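Local coordinates for cytolethal distending toxin protein B (Haemophilus ducreyi, PDB 1SR4) that is the DNase I-like subunit of a bacterial genotoxin and probably damages the DNA of host cells by cutting it, at residues T9-G14 against V175-R180; T55-Q60 against I66-W71; T208-N213 against R245-S250. One frame throughout, in Å; residues are numbered along the deposited sequence.

Contact 1: T9-G14 against V175-R180; sequences TWNLQG and VGDFNR
The amide nitrogen ND2 of Asn11 is gripped by two carboxylates: it donates to OD2 of Asp177 across the contact and to OE2 of Glu44, just past the neighbouring strand 39-43. The first bond measures 3.0 Å from Asn11 ND2 to Asp177 OD2, with 147° at the hydrogen. The acceptor lies almost in the plane of the amide and offers its anti lone pair, the one facing away from OD1, although amide and carboxylate planes are turned 61° apart. Both side chains reach across because each carries CG anti to its backbone N (chi1 -179° for Asn11), which brings the two polar groups together between strand 7-11 and the turn after strand 171-175. Each group is also tied back to its own loop. Asn11 OD1 accepts from Gln13 N at 3.0 Å, closing an Asx turn that fixes which end of the amide faces Asp177. The matching bond from Asn179 N to Asp177 OD1, at 3.1 Å, is weak. Earlier in both segments the contact is apolar and close: Thr9 CB and Val175 CG1 are 3.4 Å apart, tighter than usual for two carbons. The chain turns its corner at Gly176, where Thr9 OG1 lies 3.5 Å from Gly176 CA and accepts outside the pair from Gln43 NE2. All five touching residues are buried, with His138 bordering Asn11 and Asp177, and His252 also against Asp177. Here the ends of strands 7-11 and 171-175, one from each sheet, meet across the core, and this cluster of Asn, Glu, Asp and His is consistent with the active-site cleft of the DNase I-like sandwich.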
loop_
_atom_site.group_PDB
_atom_site.type_symbol
_atom_site.label_atom_id
_atom_site.label_comp_id
_atom_site.label_asym_id
_atom_site.label_seq_id
_atom_site.Cartn_x
_atom_site.Cartn_y
_atom_site.Cartn_z
ATOM N N THR B 9 0.585 8.140 -5.081
ATOM C CA THR B 9 1.518 8.789 -4.179
ATOM C C THR B 9 1.371 8.134 -2.814
ATOM O O THR B 9 0.289 7.660 -2.456
ATOM C CB THR B 9 1.194 10.306 -4.032
ATOM O OG1 THR B 9 2.179 10.943 -3.208
ATOM C CG2 THR B 9 -0.189 10.495 -3.371
ATOM N N TRP B 10 2.471 8.095 -2.068
ATOM C CA TRP B 10 2.474 7.556 -0.723
ATOM C C TRP B 10 3.640 8.163 0.044
ATOM O O TRP B 10 4.753 8.219 -0.465
ATOM C CB TRP B 10 2.611 6.027 -0.709
ATOM C CG TRP B 10 2.457 5.455 0.683
ATOM C CD1 TRP B 10 1.489 5.787 1.602
ATOM C CD2 TRP B 10 3.300 4.472 1.326
ATOM N NE1 TRP B 10 1.682 5.071 2.769
ATOM C CE2 TRP B 10 2.784 4.266 2.629
ATOM C CE3 TRP B 10 4.432 3.750 0.926
ATOM C CZ2 TRP B 10 3.372 3.365 3.539
ATOM C CZ3 TRP B 10 5.014 2.847 1.832
ATOM C CH2 TRP B 10 4.481 2.668 3.122
ATOM N N ASN B 11 3.366 8.649 1.255
ATOM C CA ASN B 11 4.419 9.186 2.094
ATOM C C ASN B 11 4.780 7.961 2.929
ATOM O O ASN B 11 3.998 7.505 3.760
ATOM C CB ASN B 11 3.915 10.318 3.009
ATOM C CG ASN B 11 5.030 10.895 3.861
ATOM O OD1 ASN B 11 5.974 10.183 4.229
ATOM N ND2 ASN B 11 4.933 12.168 4.189
ATOM N N LEU B 12 5.962 7.427 2.674
ATOM C CA LEU B 12 6.465 6.233 3.329
ATOM C C LEU B 12 6.906 6.415 4.784
ATOM O O LEU B 12 6.956 5.440 5.534
ATOM C CB LEU B 12 7.620 5.676 2.471
ATOM C CG LEU B 12 8.291 4.322 2.754
ATOM C CD1 LEU B 12 8.625 3.635 1.416
ATOM C CD2 LEU B 12 9.584 4.529 3.600
ATOM N N GLN B 13 7.215 7.651 5.181
ATOM C CA GLN B 13 7.677 7.949 6.547
ATOM C C GLN B 13 8.813 7.017 6.938
ATOM O O GLN B 13 8.776 6.369 7.984
ATOM C CB GLN B 13 6.529 7.823 7.567
ATOM C CG GLN B 13 5.407 8.860 7.359
ATOM C CD GLN B 13 4.451 8.944 8.533
ATOM O OE1 GLN B 13 3.953 7.933 9.021
ATOM N NE2 GLN B 13 4.185 10.159 8.991
ATOM N N GLY B 14 9.847 6.977 6.113
ATOM C CA GLY B 14 10.960 6.089 6.399
ATOM C C GLY B 14 11.899 6.583 7.485
ATOM O O GLY B 14 11.907 7.772 7.814
ATOM N N VAL B 175 2.124 15.818 -7.589
ATOM C CA VAL B 175 1.520 14.874 -6.644
ATOM C C VAL B 175 2.333 14.650 -5.376
ATOM O O VAL B 175 3.534 14.408 -5.433
ATOM C CB VAL B 175 1.351 13.500 -7.320
ATOM C CG1 VAL B 175 0.536 12.565 -6.436
ATOM C CG2 VAL B 175 0.705 13.687 -8.700
ATOM N N GLY B 176 1.674 14.685 -4.227
ATOM C CA GLY B 176 2.421 14.454 -3.013
ATOM C C GLY B 176 1.734 14.899 -1.749
ATOM O O GLY B 176 0.515 15.017 -1.693
ATOM N N ASP B 177 2.549 15.142 -0.734
ATOM C CA ASP B 177 2.085 15.555 0.585
ATOM C C ASP B 177 2.124 17.079 0.641
ATOM O O ASP B 177 3.201 17.677 0.833
ATOM C CB ASP B 177 3.018 14.936 1.622
ATOM C CG ASP B 177 2.607 15.220 3.057
ATOM O OD1 ASP B 177 1.768 16.123 3.308
ATOM O OD2 ASP B 177 3.157 14.521 3.941
ATOM N N PHE B 178 0.955 17.700 0.458
ATOM C CA PHE B 178 0.837 19.155 0.479
ATOM C C PHE B 178 0.729 19.728 1.879
ATOM O O PHE B 178 0.880 20.931 2.079
ATOM C CB PHE B 178 -0.364 19.598 -0.363
ATOM C CG PHE B 178 -0.111 19.522 -1.839
ATOM C CD1 PHE B 178 0.436 20.604 -2.516
ATOM C CD2 PHE B 178 -0.394 18.357 -2.551
ATOM C CE1 PHE B 178 0.698 20.541 -3.883
ATOM C CE2 PHE B 178 -0.133 18.283 -3.918
ATOM C CZ PHE B 178 0.413 19.383 -4.585
ATOM N N ASN B 179 0.458 18.866 2.849
ATOM C CA ASN B 179 0.367 19.298 4.229
ATOM C C ASN B 179 -0.642 20.408 4.504
ATOM O O ASN B 179 -0.426 21.232 5.380
ATOM C CB ASN B 179 1.758 19.707 4.750
ATOM C CG ASN B 179 2.463 18.563 5.466
ATOM O OD1 ASN B 179 1.841 17.869 6.260
ATOM N ND2 ASN B 179 3.757 18.367 5.200
ATOM N N ARG B 180 -1.742 20.420 3.761
ATOM C CA ARG B 180 -2.812 21.404 3.966
ATOM C C ARG B 180 -4.018 20.872 3.215
ATOM O O ARG B 180 -3.870 20.091 2.277
ATOM C CB ARG B 180 -2.415 22.788 3.431
ATOM C CG ARG B 180 -2.104 22.811 1.933
ATOM C CD ARG B 180 -1.266 24.023 1.559
ATOM N NE ARG B 180 -2.014 25.271 1.669
ATOM C CZ ARG B 180 -1.511 26.455 1.331
ATOM N NH1 ARG B 180 -0.267 26.542 0.872
ATOM N NH2 ARG B 180 -2.248 27.548 1.435
#

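Contact 2: T55-Q60 against I66-W71; sequences TSRVIQ and IEEYTW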
loop_
_atom_site.group_PDB
_atom_site.type_symbol
_atom_site.label_atom_id
_atom_site.label_comp_id
_atom_site.label_asym_id
_atom_site.label_seq_id
_atom_site.Cartn_x
_atom_site.Cartn_y
_atom_site.Cartn_z
ATOM N N THR B 55 21.990 3.215 -12.238
ATOM C CA THR B 55 22.338 3.085 -13.651
ATOM C C THR B 55 23.516 4.018 -13.925
ATOM O O THR B 55 23.926 4.769 -13.055
ATOM C CB THR B 55 21.193 3.498 -14.582
ATOM O OG1 THR B 55 21.052 4.925 -14.566
ATOM C CG2 THR B 55 19.879 2.845 -14.134
ATOM N N SER B 56 24.055 3.969 -15.136
ATOM C CA SER B 56 25.178 4.835 -15.515
ATOM C C SER B 56 24.697 6.211 -15.965
ATOM O O SER B 56 25.494 7.129 -16.163
ATOM C CB SER B 56 25.968 4.208 -16.667
ATOM O OG SER B 56 26.435 2.920 -16.318
ATOM N N ARG B 57 23.394 6.350 -16.145
ATOM C CA ARG B 57 22.840 7.608 -16.605
ATOM C C ARG B 57 23.113 8.760 -15.654
ATOM O O ARG B 57 23.048 8.611 -14.441
ATOM C CB ARG B 57 21.335 7.476 -16.806
ATOM C CG ARG B 57 20.704 8.704 -17.396
ATOM C CD ARG B 57 19.192 8.601 -17.396
ATOM N NE ARG B 57 18.578 9.726 -18.095
ATOM C CZ ARG B 57 17.278 9.831 -18.355
ATOM N NH1 ARG B 57 16.431 8.875 -17.962
ATOM N NH2 ARG B 57 16.826 10.887 -19.029
ATOM N N VAL B 58 23.436 9.916 -16.213
ATOM C CA VAL B 58 23.665 11.080 -15.380
ATOM C C VAL B 58 22.613 12.125 -15.684
ATOM O O VAL B 58 22.438 12.523 -16.832
ATOM C CB VAL B 58 25.063 11.670 -15.602
ATOM C CG1 VAL B 58 26.084 10.848 -14.833
ATOM C CG2 VAL B 58 25.395 11.677 -17.080
ATOM N N ILE B 59 21.890 12.538 -14.650
ATOM C CA ILE B 59 20.854 13.551 -14.792
ATOM C C ILE B 59 21.216 14.733 -13.920
ATOM O O ILE B 59 20.633 15.801 -14.046
ATOM C CB ILE B 59 19.494 13.065 -14.315
ATOM C CG1 ILE B 59 19.150 11.727 -14.958
ATOM C CG2 ILE B 59 18.438 14.097 -14.667
ATOM C CD1 ILE B 59 17.912 11.103 -14.365
ATOM N N GLN B 60 22.164 14.530 -13.013
ATOM C CA GLN B 60 22.600 15.600 -12.131
ATOM C C GLN B 60 22.972 16.806 -12.978
ATOM O O GLN B 60 24.069 16.863 -13.539
ATOM C CB GLN B 60 23.827 15.165 -11.322
ATOM C CG GLN B 60 23.541 14.171 -10.199
ATOM C CD GLN B 60 22.941 14.832 -8.963
ATOM O OE1 GLN B 60 22.597 14.156 -7.997
ATOM N NE2 GLN B 60 22.826 16.158 -8.989
ATOM N N ILE B 66 19.818 13.959 -7.927
ATOM C CA ILE B 66 18.773 13.204 -8.597
ATOM C C ILE B 66 19.498 12.092 -9.344
ATOM O O ILE B 66 20.394 12.354 -10.143
ATOM C CB ILE B 66 17.944 14.113 -9.551
ATOM C CG1 ILE B 66 16.615 13.438 -9.902
ATOM C CG2 ILE B 66 18.744 14.459 -10.796
ATOM C CD1 ILE B 66 16.742 12.156 -10.675
ATOM N N GLU B 67 19.134 10.848 -9.057
ATOM C CA GLU B 67 19.798 9.714 -9.684
ATOM C C GLU B 67 18.789 8.699 -10.189
ATOM O O GLU B 67 17.667 8.621 -9.684
ATOM C CB GLU B 67 20.727 9.033 -8.676
ATOM C CG GLU B 67 21.814 9.921 -8.112
ATOM C CD GLU B 67 22.494 9.288 -6.909
ATOM O OE1 GLU B 67 21.793 8.924 -5.939
ATOM O OE2 GLU B 67 23.732 9.152 -6.929
ATOM N N GLU B 68 19.194 7.918 -11.180
ATOM C CA GLU B 68 18.325 6.893 -11.743
ATOM C C GLU B 68 18.768 5.497 -11.294
ATOM O O GLU B 68 19.964 5.187 -11.299
ATOM C CB GLU B 68 18.354 6.971 -13.265
ATOM C CG GLU B 68 17.440 5.972 -13.970
ATOM C CD GLU B 68 17.690 5.950 -15.471
ATOM O OE1 GLU B 68 18.789 5.534 -15.874
ATOM O OE2 GLU B 68 16.805 6.353 -16.251
ATOM N N TYR B 69 17.800 4.665 -10.901
ATOM C CA TYR B 69 18.055 3.289 -10.475
ATOM C C TYR B 69 17.039 2.379 -11.158
ATOM O O TYR B 69 16.024 2.849 -11.671
ATOM C CB TYR B 69 17.833 3.124 -8.962
ATOM C CG TYR B 69 18.848 3.796 -8.075
ATOM C CD1 TYR B 69 19.823 3.049 -7.402
ATOM C CD2 TYR B 69 18.837 5.175 -7.907
ATOM C CE1 TYR B 69 20.766 3.680 -6.574
ATOM C CE2 TYR B 69 19.766 5.811 -7.090
ATOM C CZ TYR B 69 20.728 5.062 -6.428
ATOM O OH TYR B 69 21.660 5.707 -5.645
ATOM N N THR B 70 17.331 1.081 -11.166
ATOM C CA THR B 70 16.376 0.097 -11.650
ATOM C C THR B 70 16.166 -0.816 -10.435
ATOM O O THR B 70 17.058 -0.984 -9.585
ATOM C CB THR B 70 16.871 -0.750 -12.860
ATOM O OG1 THR B 70 18.077 -1.441 -12.520
ATOM C CG2 THR B 70 17.081 0.140 -14.095
ATOM N N TRP B 71 14.977 -1.387 -10.340
ATOM C CA TRP B 71 14.642 -2.244 -9.220
ATOM C C TRP B 71 13.770 -3.356 -9.766
ATOM O O TRP B 71 12.795 -3.090 -10.461
ATOM C CB TRP B 71 13.894 -1.417 -8.172
ATOM C CG TRP B 71 13.420 -2.179 -6.978
ATOM C CD1 TRP B 71 14.063 -3.193 -6.336
ATOM C CD2 TRP B 71 12.220 -1.931 -6.238
ATOM N NE1 TRP B 71 13.342 -3.596 -5.237
ATOM C CE2 TRP B 71 12.205 -2.834 -5.153
ATOM C CE3 TRP B 71 11.161 -1.026 -6.385
ATOM C CZ2 TRP B 71 11.166 -2.863 -4.216
ATOM C CZ3 TRP B 71 10.126 -1.051 -5.452
ATOM C CH2 TRP B 71 10.138 -1.967 -4.381
HETATM O O HOH W 1 22.494 11.709 -11.872
#
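Thr55 and Glu68 join where the chain leaves strand 53-54, an edge strand of the larger sheet, to loop out and return antiparallel as strand 67-72, a β-hairpin with a long connection. One backbone bond extends the pairing of these strands: Thr55 N donates to Glu68 O at 3.0 Å, nearly straight at 178°. The side-chain bonds centre on the carboxylate of Glu68, which reaches toward the loop with CG anti to its backbone N (chi1 -178°). Thr55 OG1 donates to Glu68 OE1 at 2.7 Å, on the anti lone pair. The same hydroxyl accepts from Arg57 N, an ST turn that curls the loop over the carboxylate.

The charged interaction is a salt bridge from Arg57 NH1 to Glu68 OE2, 3.1 Å long. OE2 sits at the guanidinium edge, near its plane, but is itself approached from above the carboxylate plane, with the two flat groups 64° apart. Neither partner is exclusive: NH1 also donates to Ala106 O, and OE2 is further bonded to Tyr85 OH and Gln105 NE2, so the buried acid has several donors that would probably help keep it ionised.

Apolar packing follows along the loop. The CB and CG2 of Ile59 rest on Ile66 CG2, while Ile59 CD1 lies 4.0 Å above the plane of the Arg57 guanidinium, offset toward its rim. Water 1 bridges the two backbones, accepting from Ile59 N at 3.0 Å and donating to Ile66 O at 2.8 Å.

Contact 3: T208-N213 against R245-S250; sequences THRSGN and RSQITS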
loop_
_atom_site.group_PDB
_atom_site.type_symbol
_atom_site.label_atom_id
_atom_site.label_comp_id
_atom_site.label_asym_id
_atom_site.label_seq_id
_atom_site.Cartn_x
_atom_site.Cartn_y
_atom_site.Cartn_z
ATOM N N THR B 208 -6.383 11.034 4.297
ATOM C CA THR B 208 -5.207 10.370 3.697
ATOM C C THR B 208 -4.123 10.228 4.758
ATOM O O THR B 208 -3.007 9.798 4.464
ATOM C CB THR B 208 -4.582 11.151 2.511
ATOM O OG1 THR B 208 -3.952 12.345 2.997
ATOM C CG2 THR B 208 -5.647 11.518 1.480
ATOM N N HIS B 209 -4.461 10.579 5.998
ATOM C CA HIS B 209 -3.513 10.509 7.121
ATOM C C HIS B 209 -4.307 10.125 8.362
ATOM O O HIS B 209 -5.497 10.419 8.454
ATOM C CB HIS B 209 -2.835 11.868 7.297
ATOM C CG HIS B 209 -1.824 11.911 8.401
ATOM N ND1 HIS B 209 -2.010 12.654 9.547
ATOM C CD2 HIS B 209 -0.601 11.340 8.517
ATOM C CE1 HIS B 209 -0.948 12.536 10.324
ATOM N NE2 HIS B 209 -0.078 11.742 9.724
ATOM N N ARG B 210 -3.657 9.471 9.323
ATOM C CA ARG B 210 -4.372 9.013 10.487
ATOM C C ARG B 210 -4.856 10.089 11.438
ATOM O O ARG B 210 -5.511 9.799 12.434
ATOM C CB ARG B 210 -3.551 7.925 11.199
ATOM C CG ARG B 210 -3.493 6.639 10.341
ATOM C CD ARG B 210 -2.814 5.444 11.025
ATOM N NE ARG B 210 -2.493 4.392 10.053
ATOM C CZ ARG B 210 -2.199 3.133 10.370
ATOM N NH1 ARG B 210 -2.189 2.752 11.648
ATOM N NH2 ARG B 210 -1.908 2.255 9.407
ATOM N N SER B 211 -4.560 11.337 11.118
ATOM C CA SER B 211 -5.023 12.449 11.936
ATOM C C SER B 211 -6.463 12.740 11.513
ATOM O O SER B 211 -7.188 13.467 12.187
ATOM C CB SER B 211 -4.182 13.689 11.648
ATOM O OG SER B 211 -4.297 14.021 10.265
ATOM N N GLY B 212 -6.854 12.178 10.370
ATOM C CA GLY B 212 -8.178 12.415 9.828
ATOM C C GLY B 212 -8.095 13.455 8.709
ATOM O O GLY B 212 -9.052 13.651 7.950
ATOM N N ASN B 213 -6.945 14.120 8.587
ATOM C CA ASN B 213 -6.769 15.146 7.544
ATOM C C ASN B 213 -6.536 14.634 6.121
ATOM O O ASN B 213 -6.081 13.509 5.914
ATOM C CB ASN B 213 -5.607 16.076 7.912
ATOM C CG ASN B 213 -5.918 16.952 9.120
ATOM O OD1 ASN B 213 -6.956 17.600 9.164
ATOM N ND2 ASN B 213 -5.014 16.983 10.091
ATOM N N ARG B 245 -2.862 -5.518 0.543
ATOM C CA ARG B 245 -3.001 -6.919 0.961
ATOM C C ARG B 245 -2.322 -7.019 2.333
ATOM O O ARG B 245 -2.137 -8.105 2.860
ATOM C CB ARG B 245 -2.263 -7.838 -0.007
ATOM C CG ARG B 245 -2.548 -7.576 -1.494
ATOM C CD ARG B 245 -3.934 -8.026 -1.887
ATOM N NE ARG B 245 -4.137 -7.960 -3.346
ATOM C CZ ARG B 245 -4.753 -6.960 -3.977
ATOM N NH1 ARG B 245 -5.235 -5.924 -3.293
ATOM N NH2 ARG B 245 -4.900 -7.000 -5.296
ATOM N N SER B 246 -1.972 -5.858 2.896
ATOM C CA SER B 246 -1.260 -5.764 4.171
ATOM C C SER B 246 -1.565 -4.470 4.910
ATOM O O SER B 246 -2.180 -3.556 4.369
ATOM C CB SER B 246 0.258 -5.736 3.926
ATOM O OG SER B 246 0.741 -6.906 3.285
ATOM N N GLN B 247 -1.076 -4.400 6.143
ATOM C CA GLN B 247 -1.172 -3.187 6.937
ATOM C C GLN B 247 -0.399 -2.124 6.129
ATOM O O GLN B 247 0.564 -2.455 5.408
ATOM C CB GLN B 247 -0.461 -3.403 8.277
ATOM C CG GLN B 247 -0.101 -2.133 9.054
ATOM C CD GLN B 247 -1.324 -1.356 9.505
ATOM O OE1 GLN B 247 -2.199 -1.025 8.691
ATOM N NE2 GLN B 247 -1.394 -1.051 10.804
ATOM N N ILE B 248 -0.833 -0.867 6.214
ATOM C CA ILE B 248 -0.132 0.235 5.553
ATOM C C ILE B 248 0.874 0.635 6.617
ATOM O O ILE B 248 0.483 1.019 7.720
ATOM C CB ILE B 248 -1.074 1.420 5.236
ATOM C CG1 ILE B 248 -2.150 0.966 4.250
ATOM C CG2 ILE B 248 -0.280 2.578 4.598
ATOM C CD1 ILE B 248 -3.024 2.096 3.746
ATOM N N THR B 249 2.163 0.531 6.293
ATOM C CA THR B 249 3.212 0.800 7.269
ATOM C C THR B 249 3.642 2.247 7.559
ATOM O O THR B 249 4.779 2.492 7.979
ATOM C CB THR B 249 4.466 -0.044 6.945
ATOM O OG1 THR B 249 4.953 0.294 5.642
ATOM C CG2 THR B 249 4.123 -1.520 6.969
ATOM N N SER B 250 2.741 3.198 7.330
ATOM C CA SER B 250 3.012 4.596 7.669
ATOM C C SER B 250 1.663 5.208 8.064
ATOM O O SER B 250 0.611 4.573 7.911
ATOM C CB SER B 250 3.621 5.357 6.489
ATOM O OG SER B 250 2.611 5.878 5.669
HETATM O O HOH W 2 -2.137 4.591 7.294
#
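The guanidinium of Arg210 joins 208-213 to Gln247, Ile248 and Ser250, from a type I turn that starts one residue earlier at His209. The turn is closed by Gly212 N on His209 O, 2.9 Å, and the ring of His209 meets that of His252 with the planes inclined. Next comes Arg210, its backbone paired with Asp251 and its side chain extended from CG to NE. Arg210 NE donates to water 2 at 2.8 Å, and that water donates to Ser250 O, also 2.8 Å away. Arg210 NH2 makes a weak bond to Gln247 OE1, 3.4 Å with 136° at the hydrogen; the oxygen sits at the guanidinium edge, and the amide is turned 48° from the guanidinium. Ile248 O is nearer to Arg210 NH2, at 3.2 Å, but the angle is too poor for a bond. This loop-to-loop contact of the DNase I-like fold lies at the toxin's subunit interfaces: Gln247 NE2 donates to Arg19 O of protein C and Ser149 O of subunit A, while Arg210 NH1 bonds weakly to Asp148 O of subunit A. Gln247 OE1 also accepts from Ile248 N, which comes in at a steep angle to its C=O bond. Beyond Arg210, Ser211 OG shares a 2.8 Å hydrogen bond with His209 ND1 and accepts from Asn213 N in an ST turn. At Gly212 the positive phi, 101°, lets the chain turn on toward Asn213.

In the fold
Contact 1 is the most central, its centre about 8 Å from the centre of the chain, and joins the two sheets through buried residues. Contact 2, its centre about 18 Å from that point, stays at one edge of the larger sheet, which also holds strand 7-11 of contact 1; the two do not touch. Contact 3 is nearly as far out, about 17 Å, yet mostly buried, with proteins C and A packed against it. It adjoins contact 1: Asn11 O and Ser250 OG are 2.9 Å apart in a probable hydrogen bond. Chemistry follows position: amide on carboxylate at the centre, a single-bond salt bridge at the sheet edge, weak and water-mediated arginine bonds at the interface.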